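PDB 3NA6: succinylglutamate desuccinylase/aspartoacylase from Ruegeria sp. TM1040, which probably hydrolyses the amide bond of an N-acylated amino acid, as zinc-dependent succinylglutamate desuccinylases and aspartoacylases do. Local coordinates for residues Ser262-Phe268 with Gly315-Asp321; Val284-Trp288 with Pro297-Arg301; Lys50-Leu54 with Leu233-Ile238; Leu167-Cys171 with Gly203-Val207. All coordinates share one frame. Numbering follows the deposited sequence.

Interaction 1. Residues Ser262-Phe268 with Gly315-Asp321; sequences SEHDGLF and GMIKSGD
Two antiparallel segments meet at an edge of the C-terminal beta region, Gly266 opposite Ile317 as a hydrogen-bonded pair and Leu267 opposite Met316 (a selenomethionine) as a non-hydrogen-bonded one, with CA-CA distances of 5.4 and 4.8 Å. Gly266 N donates to Ile317 O (3.0 Å) and Gly266 O accepts from Ile317 N (2.8 Å); Phe268 N to Gly315 O (2.8 Å) carries the pairing on. Beyond the strands, 315-321 enters a type II turn, Lys318 to Asp321, with Gly320 at positive phi. Lys318 N reaches Asp321 OD2 at 2.8 Å, Ser319 N reaches Asp265 OD1 at 2.8 Å (Asp265 chi1 m), Gly320 N reaches Ser262 O at 2.6 Å, and Asp321 N returns to Lys318 O at 3.0 Å. Ser262 N closes the end on Asp321 O (2.8 Å), while Ser262 OG donates to His264 O. The turn's amides are thus satisfied within the contact, whereas Gly320 O, Lys318 NZ and Asp321 OD1 bond to Ser36, Asp31 and Ser32 of a second subunit.

Interaction 2. Residues Val284-Trp288 with Pro297-Arg301; sequences VARVW and PVEYR
This is an antiparallel beta hairpin with a classic bulge, at the edge of a four-stranded sheet; the axes of 284-288 and 298-301 come within 4.7 Å, their directions 165° apart. Pro297 starts the second segment, lying over one face of the Trp288 indole: its CB sits 3.7 Å from the centroid of the six-membered ring, 9° off the normal, a CH-pi contact. With chi1 m and chi2 88°, Trp288 presents that face, and its NE1 bonds to Glu269. Val298 pairs with Val287 across 5.1 Å between CA atoms, Val298 N to Val287 O at 2.9 Å and Val287 N to Val298 O at 2.8 Å. Glu299 follows in a non-hydrogen-bonded pair with Arg286 (CA-CA 4.5 Å), whose NH2 turns to Glu269 and to Glu71 of a neighbouring subunit. Tyr300, chi1 m, shares a sheet face with Ala285, Val287 and Val298; Val287 CG2 meets its ring edge at CE2, 3.8 Å away, and its OH bonds to Glu263 N. The bulge falls opposite it, with Val284 at -101/-36, as at a classic bulge's first position: Tyr300 N donates to Ala285 O at 2.8 Å, and Tyr300 O accepts both Val284 N at 2.8 Å and Ala285 N at 3.2 Å. Arg301 points its CB away; its NH1 bonds to Gly281 O, and its NH2 makes a salt bridge to Glu299 OE1 at 3.0 Å.

Interaction 3. Residues Lys50-Leu54 with Leu233-Ile238; sequences KTALL and LIHFGI. With CA (calcium ion), chain C.
A helix C-terminus packs here on a strand of the central mixed sheet in the catalytic domain, beside a calcium site. Helix 219-235 ends in a Schellman motif: Gly237, with phi 77°, bonds through its N to Ile234 O (2.9 Å), and Ile238 N returns to Leu233 O (2.9 Å). The turn brings Ile238 back over segment 50-54, which is extended, with alternate residues Lys50, Ala52 and Leu54 pointing at the helix end. Ile238, chi1 m and chi2 t, sets CD1 3.5 Å from Ala52 CB and 3.5 Å from Lys50 O. Leu233, also m then t, places CD2 4.1 Å from Ala52 CB and 4.3 Å from Leu54 CD2. At the exposed end, the Lys50 side chain runs along Phe236, its CE 3.5 Å from Phe236 O. No direct hydrogen bond joins the segments; one water accepts from Lys50 N at 3.1 Å and donates to Phe236 O at 2.7 Å. Just outside, Gly237 O binds calcium at 2.4 Å; Thr82 OG1 and four waters are its other ligands. Aliphatic contact thus holds helix to sheet, while Phe236 O goes to water and Gly237 O to the metal.

Interaction 4. Residues Leu167-Cys171 with Gly203-Val207; sequences LQDAC and GKVLV
Helix 167-171 runs at 34° to strand 205-207, measured between their N-to-C directions, the axes 7.9 Å apart at closest. The bump on the strand side is Val205 (chi1 t), which sits in the hollow among Leu167, Ala170 and Cys171 on the helix. Its CG2 comes 3.6 Å from Ala170 CB and 4.1 Å from Leu167 CD1; its CG1 lies 4.3 Å from Cys171 SG. Leu167 (chi1 t, chi2 p) is the bump going the other way: its CD1 rests against the backbone of Gly203 to Val205, 3.7 Å from Gly203 O, 3.7 Å from Lys204 C and 3.8 Å from Val205 N. Gly203 has phi 86° in the Schellman motif closing the preceding helix, and the CB of Lys204 points away. One turn along, Cys171 (chi1 m) lays SG over the strand backbone, 3.9 Å from Val205 CA and 3.8 Å from Leu206 N; CA atoms of Cys171 and Val205 are 5.2 Å apart. Direct hydrogen bonds are absent, but a water lies 2.7 Å from Cys171 O and 2.6 Å from Leu206 O. Such helix-on-sheet packing is typical of the alpha/beta catalytic domain of zinc carboxypeptidase-like hydrolases.

From the N terminus, interaction 3 opens first, at strand 51-55, and closes only at the end of helix 219-235, so its loop encloses much of the catalytic domain. Interaction 4 is nested inside it, joining helix 165-178 to strand 205-210 of the same central sheet; the two touch where Phe236 CZ lies 3.9 Å from Val205 CG1. The chain then passes to the C-terminal beta region. There interaction 1 opens at Ser262 and closes at Asp321, with the hairpin of interaction 2 nested within it; strands 266-270 and 283-288 are sheet neighbours. The two pairs are in series, the centres of interactions 2 and 3 about 45 Å apart.

Interaction 1. Residues Ser262-Phe268 with Gly315-Asp321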
loop_
_atom_site.group_PDB
_atom_site.type_symbol
_atom_site.label_atom_id
_atom_site.label_comp_id
_atom_site.label_asym_id
_atom_site.label_seq_id
_atom_site.Cartn_x
_atom_site.Cartn_y
_atom_site.Cartn_z
ATOM N N SER A 262 24.129 8.011 13.744
ATOM C CA SER A 262 23.368 9.235 13.827
ATOM C C SER A 262 22.327 9.125 14.922
ATOM O O SER A 262 21.672 8.095 15.052
ATOM C CB SER A 262 22.648 9.554 12.539
ATOM O OG SER A 262 22.041 10.824 12.668
ATOM N N GLU A 263 22.157 10.216 15.666
ATOM C CA GLU A 263 21.080 10.331 16.651
ATOM C C GLU A 263 19.966 11.259 16.138
ATOM O O GLU A 263 19.110 11.688 16.926
ATOM C CB GLU A 263 21.642 10.814 17.994
ATOM C CG GLU A 263 22.571 9.792 18.659
ATOM C CD GLU A 263 23.009 10.162 20.093
ATOM O OE1 GLU A 263 23.112 11.361 20.406
ATOM O OE2 GLU A 263 23.266 9.238 20.904
ATOM N N HIS A 264 19.976 11.554 14.822
ATOM C CA HIS A 264 19.082 12.548 14.216
ATOM C C HIS A 264 18.695 12.172 12.794
ATOM O O HIS A 264 19.516 11.667 12.060
ATOM C CB HIS A 264 19.792 13.896 14.154
ATOM C CG HIS A 264 20.232 14.419 15.481
ATOM N ND1 HIS A 264 19.427 15.214 16.275
ATOM C CD2 HIS A 264 21.391 14.262 16.158
ATOM C CE1 HIS A 264 20.076 15.528 17.379
ATOM N NE2 HIS A 264 21.266 14.958 17.340
ATOM N N ASP A 265 17.447 12.416 12.411
ATOM C CA ASP A 265 17.051 12.346 11.007
ATOM C C ASP A 265 17.470 13.662 10.388
ATOM O O ASP A 265 17.278 14.721 10.986
ATOM C CB ASP A 265 15.529 12.248 10.833
ATOM C CG ASP A 265 14.914 11.034 11.541
ATOM O OD1 ASP A 265 15.517 9.956 11.541
ATOM O OD2 ASP A 265 13.803 11.169 12.096
ATOM N N GLY A 266 18.003 13.613 9.185
ATOM C CA GLY A 266 18.168 14.826 8.420
ATOM C C GLY A 266 18.851 14.656 7.092
ATOM O O GLY A 266 18.963 13.527 6.556
ATOM N N LEU A 267 19.288 15.805 6.585
ATOM C CA LEU A 267 20.070 15.949 5.367
ATOM C C LEU A 267 21.520 15.602 5.677
ATOM O O LEU A 267 22.173 16.256 6.476
ATOM C CB LEU A 267 19.980 17.393 4.845
ATOM C CG LEU A 267 20.747 17.753 3.563
ATOM C CD1 LEU A 267 20.250 16.868 2.445
ATOM C CD2 LEU A 267 20.636 19.251 3.183
ATOM N N PHE A 268 22.040 14.600 4.995
ATOM C CA PHE A 268 23.361 14.046 5.328
ATOM C C PHE A 268 24.446 14.700 4.481
ATOM O O PHE A 268 24.393 14.644 3.238
ATOM C CB PHE A 268 23.358 12.556 5.033
ATOM C CG PHE A 268 24.627 11.858 5.400
ATOM C CD1 PHE A 268 25.021 11.780 6.723
ATOM C CD2 PHE A 268 25.412 11.266 4.442
ATOM C CE1 PHE A 268 26.136 11.125 7.099
ATOM C CE2 PHE A 268 26.595 10.612 4.825
ATOM C CZ PHE A 268 26.921 10.527 6.163
ATOM N N GLY A 315 20.963 10.629 0.612
ATOM C CA GLY A 315 20.936 12.013 1.004
ATOM C C GLY A 315 20.312 12.260 2.350
ATOM O O GLY A 315 20.690 13.191 3.040
HETATM N N MSE A 316 19.345 11.430 2.715
HETATM C CA MSE A 316 18.633 11.590 3.953
HETATM C C MSE A 316 19.165 10.481 4.853
HETATM O O MSE A 316 19.306 9.327 4.396
HETATM C CB MSE A 316 17.144 11.398 3.644
HETATM C CG MSE A 316 16.222 11.884 4.667
HETATM SE SE MSE A 316 16.120 13.856 4.720
HETATM C CE MSE A 316 15.382 13.684 6.536
ATOM N N ILE A 317 19.485 10.822 6.111
ATOM C CA ILE A 317 19.924 9.860 7.091
ATOM C C ILE A 317 18.869 9.796 8.204
ATOM O O ILE A 317 18.150 10.756 8.437
ATOM C CB ILE A 317 21.342 10.191 7.625
ATOM C CG1 ILE A 317 21.883 9.034 8.486
ATOM C CG2 ILE A 317 21.337 11.581 8.391
ATOM C CD1 ILE A 317 23.429 9.146 8.809
ATOM N N LYS A 318 18.750 8.639 8.841
ATOM C CA LYS A 318 17.798 8.434 9.921
ATOM C C LYS A 318 18.489 8.238 11.246
ATOM O O LYS A 318 19.618 7.761 11.313
ATOM C CB LYS A 318 16.955 7.211 9.630
ATOM C CG LYS A 318 16.201 7.361 8.350
ATOM C CD LYS A 318 15.141 6.307 8.233
ATOM C CE LYS A 318 15.708 5.097 7.601
ATOM N NZ LYS A 318 16.018 5.466 6.202
ATOM N N SER A 319 17.783 8.575 12.311
ATOM C CA SER A 319 18.227 8.238 13.632
ATOM C C SER A 319 18.572 6.741 13.726
ATOM O O SER A 319 17.820 5.860 13.279
ATOM C CB SER A 319 17.156 8.626 14.645
ATOM O OG SER A 319 17.705 8.558 15.929
ATOM N N GLY A 320 19.765 6.471 14.249
ATOM C CA GLY A 320 20.263 5.124 14.410
ATOM C C GLY A 320 21.051 4.587 13.219
ATOM O O GLY A 320 21.549 3.468 13.294
ATOM N N ASP A 321 21.148 5.350 12.120
ATOM C CA ASP A 321 21.937 4.914 10.935
ATOM C C ASP A 321 23.424 5.070 11.205
ATOM O O ASP A 321 23.850 6.070 11.797
ATOM C CB ASP A 321 21.589 5.709 9.670
ATOM C CG ASP A 321 20.204 5.388 9.117
ATOM O OD1 ASP A 321 19.584 4.416 9.566
ATOM O OD2 ASP A 321 19.708 6.129 8.234
#

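Interaction 2. Residues Val284-Trp288 with Pro297-Arg301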
loop_
_atom_site.group_PDB
_atom_site.type_symbol
_atom_site.label_atom_id
_atom_site.label_comp_id
_atom_site.label_asym_id
_atom_site.label_seq_id
_atom_site.Cartn_x
_atom_site.Cartn_y
_atom_site.Cartn_z
ATOM N N VAL A 284 33.771 14.333 10.120
ATOM C CA VAL A 284 33.502 13.277 9.134
ATOM C C VAL A 284 32.151 13.495 8.428
ATOM O O VAL A 284 32.001 13.211 7.222
ATOM C CB VAL A 284 33.511 11.921 9.821
ATOM C CG1 VAL A 284 33.018 10.811 8.914
ATOM C CG2 VAL A 284 34.924 11.644 10.301
ATOM N N ALA A 285 31.180 13.996 9.181
ATOM C CA ALA A 285 29.840 14.231 8.636
ATOM C C ALA A 285 29.088 15.278 9.420
ATOM O O ALA A 285 29.380 15.508 10.625
ATOM C CB ALA A 285 29.051 12.946 8.609
ATOM N N ARG A 286 28.130 15.927 8.755
ATOM C CA ARG A 286 27.177 16.800 9.435
ATOM C C ARG A 286 25.763 16.448 9.012
ATOM O O ARG A 286 25.512 16.188 7.828
ATOM C CB ARG A 286 27.455 18.268 9.134
ATOM C CG ARG A 286 28.856 18.711 9.522
ATOM C CD ARG A 286 29.035 20.212 9.401
ATOM N NE ARG A 286 29.012 20.664 8.018
ATOM C CZ ARG A 286 29.158 21.932 7.657
ATOM N NH1 ARG A 286 29.344 22.865 8.594
ATOM N NH2 ARG A 286 29.093 22.265 6.374
ATOM N N VAL A 287 24.851 16.439 9.985
ATOM C CA VAL A 287 23.428 16.251 9.736
ATOM C C VAL A 287 22.650 17.582 9.879
ATOM O O VAL A 287 22.643 18.230 10.981
ATOM C CB VAL A 287 22.825 15.155 10.639
ATOM C CG1 VAL A 287 21.367 14.876 10.205
ATOM C CG2 VAL A 287 23.628 13.853 10.481
ATOM N N TRP A 288 22.044 18.010 8.762
ATOM C CA TRP A 288 21.305 19.284 8.696
ATOM C C TRP A 288 19.821 18.978 8.912
ATOM O O TRP A 288 19.343 17.907 8.565
ATOM C CB TRP A 288 21.492 19.975 7.347
ATOM C CG TRP A 288 22.880 20.421 7.054
ATOM C CD1 TRP A 288 23.879 19.695 6.451
ATOM C CD2 TRP A 288 23.447 21.686 7.383
ATOM N NE1 TRP A 288 25.030 20.460 6.367
ATOM C CE2 TRP A 288 24.801 21.670 6.961
ATOM C CE3 TRP A 288 22.945 22.841 7.993
ATOM C CZ2 TRP A 288 25.650 22.776 7.120
ATOM C CZ3 TRP A 288 23.795 23.912 8.183
ATOM C CH2 TRP A 288 25.128 23.877 7.732
ATOM N N PRO A 297 24.081 22.595 12.349
ATOM C CA PRO A 297 24.025 21.158 12.035
ATOM C C PRO A 297 24.597 20.326 13.169
ATOM O O PRO A 297 25.290 20.869 13.991
ATOM C CB PRO A 297 24.917 21.044 10.808
ATOM C CG PRO A 297 25.893 22.181 10.912
ATOM C CD PRO A 297 25.228 23.273 11.711
ATOM N N VAL A 298 24.296 19.032 13.234
ATOM C CA VAL A 298 24.920 18.137 14.225
ATOM C C VAL A 298 26.144 17.581 13.562
ATOM O O VAL A 298 26.094 17.189 12.405
ATOM C CB VAL A 298 23.979 16.987 14.644
ATOM C CG1 VAL A 298 24.656 16.048 15.636
ATOM C CG2 VAL A 298 22.681 17.552 15.256
ATOM N N GLU A 299 27.243 17.516 14.299
ATOM C CA GLU A 299 28.533 17.118 13.738
ATOM C C GLU A 299 29.004 15.784 14.261
ATOM O O GLU A 299 28.816 15.479 15.423
ATOM C CB GLU A 299 29.580 18.184 14.105
ATOM C CG GLU A 299 29.276 19.553 13.557
ATOM C CD GLU A 299 30.397 20.559 13.752
ATOM O OE1 GLU A 299 31.105 20.495 14.776
ATOM O OE2 GLU A 299 30.552 21.422 12.866
ATOM N N TYR A 300 29.603 14.980 13.383
ATOM C CA TYR A 300 30.177 13.706 13.752
ATOM C C TYR A 300 31.674 13.762 13.413
ATOM O O TYR A 300 32.057 14.055 12.269
ATOM C CB TYR A 300 29.389 12.546 13.105
ATOM C CG TYR A 300 27.977 12.476 13.694
ATOM C CD1 TYR A 300 27.760 11.860 14.929
ATOM C CD2 TYR A 300 26.884 13.097 13.077
ATOM C CE1 TYR A 300 26.483 11.826 15.512
ATOM C CE2 TYR A 300 25.577 13.058 13.660
ATOM C CZ TYR A 300 25.402 12.446 14.888
ATOM O OH TYR A 300 24.157 12.372 15.505
ATOM N N ARG A 301 32.506 13.551 14.439
ATOM C CA ARG A 301 33.964 13.707 14.332
ATOM C C ARG A 301 34.699 12.370 14.423
ATOM O O ARG A 301 34.192 11.420 15.015
ATOM C CB ARG A 301 34.462 14.679 15.394
ATOM C CG ARG A 301 34.062 16.082 15.062
ATOM C CD ARG A 301 34.591 17.124 16.013
ATOM N NE ARG A 301 34.070 18.416 15.575
ATOM C CZ ARG A 301 34.632 19.176 14.645
ATOM N NH1 ARG A 301 35.781 18.823 14.075
ATOM N NH2 ARG A 301 34.050 20.305 14.301
#

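Interaction 3. Residues Lys50-Leu54 with Leu233-Ile238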
loop_
_atom_site.group_PDB
_atom_site.type_symbol
_atom_site.label_atom_id
_atom_site.label_comp_id
_atom_site.label_asym_id
_atom_site.label_seq_id
_atom_site.Cartn_x
_atom_site.Cartn_y
_atom_site.Cartn_z
ATOM N N LYS A 50 38.165 -29.289 -7.993
ATOM C CA LYS A 50 37.260 -28.769 -6.994
ATOM C C LYS A 50 35.923 -28.343 -7.602
ATOM O O LYS A 50 35.807 -28.028 -8.817
ATOM C CB LYS A 50 37.878 -27.552 -6.310
ATOM C CG LYS A 50 39.104 -27.790 -5.436
ATOM C CD LYS A 50 39.365 -26.547 -4.614
ATOM C CE LYS A 50 40.815 -26.404 -4.215
ATOM N NZ LYS A 50 41.174 -27.204 -3.041
ATOM N N THR A 51 34.907 -28.343 -6.736
ATOM C CA THR A 51 33.645 -27.714 -7.028
ATOM C C THR A 51 33.623 -26.413 -6.267
ATOM O O THR A 51 33.937 -26.396 -5.076
ATOM C CB THR A 51 32.456 -28.570 -6.576
ATOM O OG1 THR A 51 32.398 -29.771 -7.367
ATOM C CG2 THR A 51 31.122 -27.740 -6.703
ATOM N N ALA A 52 33.292 -25.325 -6.964
ATOM C CA ALA A 52 33.070 -24.024 -6.342
ATOM C C ALA A 52 31.599 -23.659 -6.469
ATOM O O ALA A 52 30.993 -23.786 -7.546
ATOM C CB ALA A 52 33.941 -22.938 -6.964
ATOM N N LEU A 53 31.043 -23.198 -5.349
ATOM C CA LEU A 53 29.712 -22.652 -5.284
ATOM C C LEU A 53 29.809 -21.134 -5.222
ATOM O O LEU A 53 30.352 -20.551 -4.268
ATOM C CB LEU A 53 28.963 -23.208 -4.086
ATOM C CG LEU A 53 27.475 -22.818 -3.926
ATOM C CD1 LEU A 53 26.608 -23.273 -5.128
ATOM C CD2 LEU A 53 26.932 -23.382 -2.610
ATOM N N LEU A 54 29.266 -20.503 -6.253
ATOM C CA LEU A 54 29.435 -19.063 -6.513
ATOM C C LEU A 54 28.077 -18.369 -6.444
ATOM O O LEU A 54 27.158 -18.710 -7.208
ATOM C CB LEU A 54 30.082 -18.826 -7.875
ATOM C CG LEU A 54 31.332 -19.701 -8.130
ATOM C CD1 LEU A 54 31.710 -19.667 -9.560
ATOM C CD2 LEU A 54 32.448 -19.240 -7.219
ATOM N N LEU A 233 39.208 -18.505 -8.923
ATOM C CA LEU A 233 38.976 -19.741 -9.668
ATOM C C LEU A 233 40.277 -20.378 -10.215
ATOM O O LEU A 233 40.386 -21.620 -10.277
ATOM C CB LEU A 233 37.920 -19.545 -10.770
ATOM C CG LEU A 233 36.474 -19.291 -10.287
ATOM C CD1 LEU A 233 35.524 -19.087 -11.477
ATOM C CD2 LEU A 233 35.982 -20.388 -9.359
ATOM N N ILE A 234 41.254 -19.556 -10.587
ATOM C CA ILE A 234 42.611 -20.047 -10.915
ATOM C C ILE A 234 43.305 -20.603 -9.644
ATOM O O ILE A 234 43.877 -21.690 -9.678
ATOM C CB ILE A 234 43.486 -18.953 -11.570
ATOM C CG1 ILE A 234 42.931 -18.586 -12.959
ATOM C CG2 ILE A 234 44.970 -19.441 -11.724
ATOM C CD1 ILE A 234 43.528 -17.260 -13.612
ATOM N N HIS A 235 43.246 -19.851 -8.546
ATOM C CA HIS A 235 43.808 -20.264 -7.247
ATOM C C HIS A 235 43.259 -21.641 -6.823
ATOM O O HIS A 235 44.015 -22.506 -6.326
ATOM C CB HIS A 235 43.469 -19.186 -6.187
ATOM C CG HIS A 235 43.972 -19.468 -4.791
ATOM N ND1 HIS A 235 45.281 -19.251 -4.405
ATOM C CD2 HIS A 235 43.332 -19.939 -3.694
ATOM C CE1 HIS A 235 45.415 -19.562 -3.127
ATOM N NE2 HIS A 235 44.250 -19.984 -2.672
ATOM N N PHE A 236 41.960 -21.857 -7.060
ATOM C CA PHE A 236 41.307 -23.123 -6.714
ATOM C C PHE A 236 41.515 -24.223 -7.762
ATOM O O PHE A 236 41.017 -25.347 -7.594
ATOM C CB PHE A 236 39.791 -22.917 -6.503
ATOM C CG PHE A 236 39.428 -22.002 -5.336
ATOM C CD1 PHE A 236 40.100 -22.082 -4.118
ATOM C CD2 PHE A 236 38.371 -21.110 -5.452
ATOM C CE1 PHE A 236 39.727 -21.274 -3.043
ATOM C CE2 PHE A 236 38.006 -20.295 -4.368
ATOM C CZ PHE A 236 38.706 -20.374 -3.178
ATOM N N GLY A 237 42.213 -23.897 -8.846
ATOM C CA GLY A 237 42.551 -24.866 -9.864
ATOM C C GLY A 237 41.411 -25.224 -10.801
ATOM O O GLY A 237 41.507 -26.186 -11.553
ATOM N N ILE A 238 40.341 -24.445 -10.806
ATOM C CA ILE A 238 39.182 -24.789 -11.626
ATOM C C ILE A 238 39.278 -24.190 -13.031
ATOM O O ILE A 238 38.823 -24.816 -14.018
ATOM C CB ILE A 238 37.858 -24.356 -10.938
ATOM C CG1 ILE A 238 37.771 -24.982 -9.532
ATOM C CG2 ILE A 238 36.660 -24.742 -11.805
ATOM C CD1 ILE A 238 36.524 -24.591 -8.656
HETATM CA CA CA C . 43.039 -27.720 -12.505
HETATM O O HOH W 1 40.825 -27.830 -8.662
HETATM O O HOH W 2 44.630 -25.965 -13.259
HETATM O O HOH W 3 44.572 -27.996 -10.491
HETATM O O HOH W 4 43.817 -29.718 -13.841
HETATM O O HOH W 5 41.556 -29.320 -11.053
#

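Interaction 4. Residues Leu167-Cys171 with Gly203-Val207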
loop_
_atom_site.group_PDB
_atom_site.type_symbol
_atom_site.label_atom_id
_atom_site.label_comp_id
_atom_site.label_asym_id
_atom_site.label_seq_id
_atom_site.Cartn_x
_atom_site.Cartn_y
_atom_site.Cartn_z
ATOM N N LEU A 167 42.559 -23.475 8.318
ATOM C CA LEU A 167 41.536 -22.952 7.422
ATOM C C LEU A 167 41.649 -21.421 7.310
ATOM O O LEU A 167 41.455 -20.861 6.241
ATOM C CB LEU A 167 40.150 -23.346 7.926
ATOM C CG LEU A 167 38.915 -22.884 7.156
ATOM C CD1 LEU A 167 38.984 -23.396 5.741
ATOM C CD2 LEU A 167 37.629 -23.378 7.889
ATOM N N GLN A 168 41.975 -20.764 8.425
ATOM C CA GLN A 168 42.133 -19.326 8.435
ATOM C C GLN A 168 43.194 -18.925 7.425
ATOM O O GLN A 168 43.006 -17.989 6.658
ATOM C CB GLN A 168 42.519 -18.830 9.832
ATOM C CG GLN A 168 42.684 -17.300 9.944
ATOM C CD GLN A 168 43.125 -16.842 11.317
ATOM O OE1 GLN A 168 42.398 -17.000 12.305
ATOM N NE2 GLN A 168 44.342 -16.284 11.399
ATOM N N ASP A 169 44.313 -19.646 7.414
ATOM C CA ASP A 169 45.366 -19.346 6.482
ATOM C C ASP A 169 44.919 -19.622 5.048
ATOM O O ASP A 169 45.338 -18.917 4.143
ATOM C CB ASP A 169 46.635 -20.140 6.789
ATOM C CG ASP A 169 47.382 -19.618 8.003
ATOM O OD1 ASP A 169 47.064 -18.504 8.483
ATOM O OD2 ASP A 169 48.295 -20.332 8.463
ATOM N N ALA A 170 44.125 -20.666 4.838
ATOM C CA ALA A 170 43.640 -21.002 3.501
ATOM C C ALA A 170 42.707 -19.901 2.987
ATOM O O ALA A 170 42.818 -19.450 1.832
ATOM C CB ALA A 170 42.917 -22.363 3.511
ATOM N N CYS A 171 41.794 -19.463 3.856
ATOM C CA CYS A 171 40.910 -18.344 3.532
ATOM C C CYS A 171 41.686 -17.060 3.235
ATOM O O CYS A 171 41.367 -16.349 2.295
ATOM C CB CYS A 171 39.900 -18.106 4.657
ATOM S SG CYS A 171 38.676 -19.440 4.885
ATOM N N GLY A 203 34.562 -26.607 7.421
ATOM C CA GLY A 203 35.978 -26.775 7.090
ATOM C C GLY A 203 36.338 -26.309 5.704
ATOM O O GLY A 203 37.380 -26.697 5.197
ATOM N N LYS A 204 35.498 -25.440 5.111
ATOM C CA LYS A 204 35.651 -25.021 3.714
ATOM C C LYS A 204 36.032 -23.559 3.552
ATOM O O LYS A 204 35.604 -22.693 4.318
ATOM C CB LYS A 204 34.366 -25.336 2.925
ATOM C CG LYS A 204 34.160 -26.825 2.745
ATOM C CD LYS A 204 32.778 -27.204 2.244
ATOM C CE LYS A 204 32.646 -28.708 2.168
ATOM N NZ LYS A 204 31.324 -29.094 1.679
ATOM N N VAL A 205 36.884 -23.292 2.560
ATOM C CA VAL A 205 37.311 -21.940 2.242
ATOM C C VAL A 205 36.145 -21.110 1.718
ATOM O O VAL A 205 35.367 -21.554 0.853
ATOM C CB VAL A 205 38.465 -21.919 1.193
ATOM C CG1 VAL A 205 38.708 -20.507 0.692
ATOM C CG2 VAL A 205 39.711 -22.458 1.811
ATOM N N LEU A 206 36.019 -19.913 2.275
ATOM C CA LEU A 206 35.026 -18.959 1.872
ATOM C C LEU A 206 35.757 -17.689 1.423
ATOM O O LEU A 206 36.669 -17.228 2.113
ATOM C CB LEU A 206 34.066 -18.614 3.024
ATOM C CG LEU A 206 33.215 -17.381 2.649
ATOM C CD1 LEU A 206 31.856 -17.804 2.061
ATOM C CD2 LEU A 206 33.110 -16.414 3.800
ATOM N N VAL A 207 35.344 -17.146 0.274
ATOM C CA VAL A 207 35.837 -15.855 -0.241
ATOM C C VAL A 207 34.642 -14.916 -0.222
ATOM O O VAL A 207 33.548 -15.268 -0.690
ATOM C CB VAL A 207 36.394 -16.046 -1.684
ATOM C CG1 VAL A 207 36.526 -14.731 -2.428
ATOM C CG2 VAL A 207 37.699 -16.800 -1.618
HETATM O O HOH W 6 38.804 -15.855 1.457
#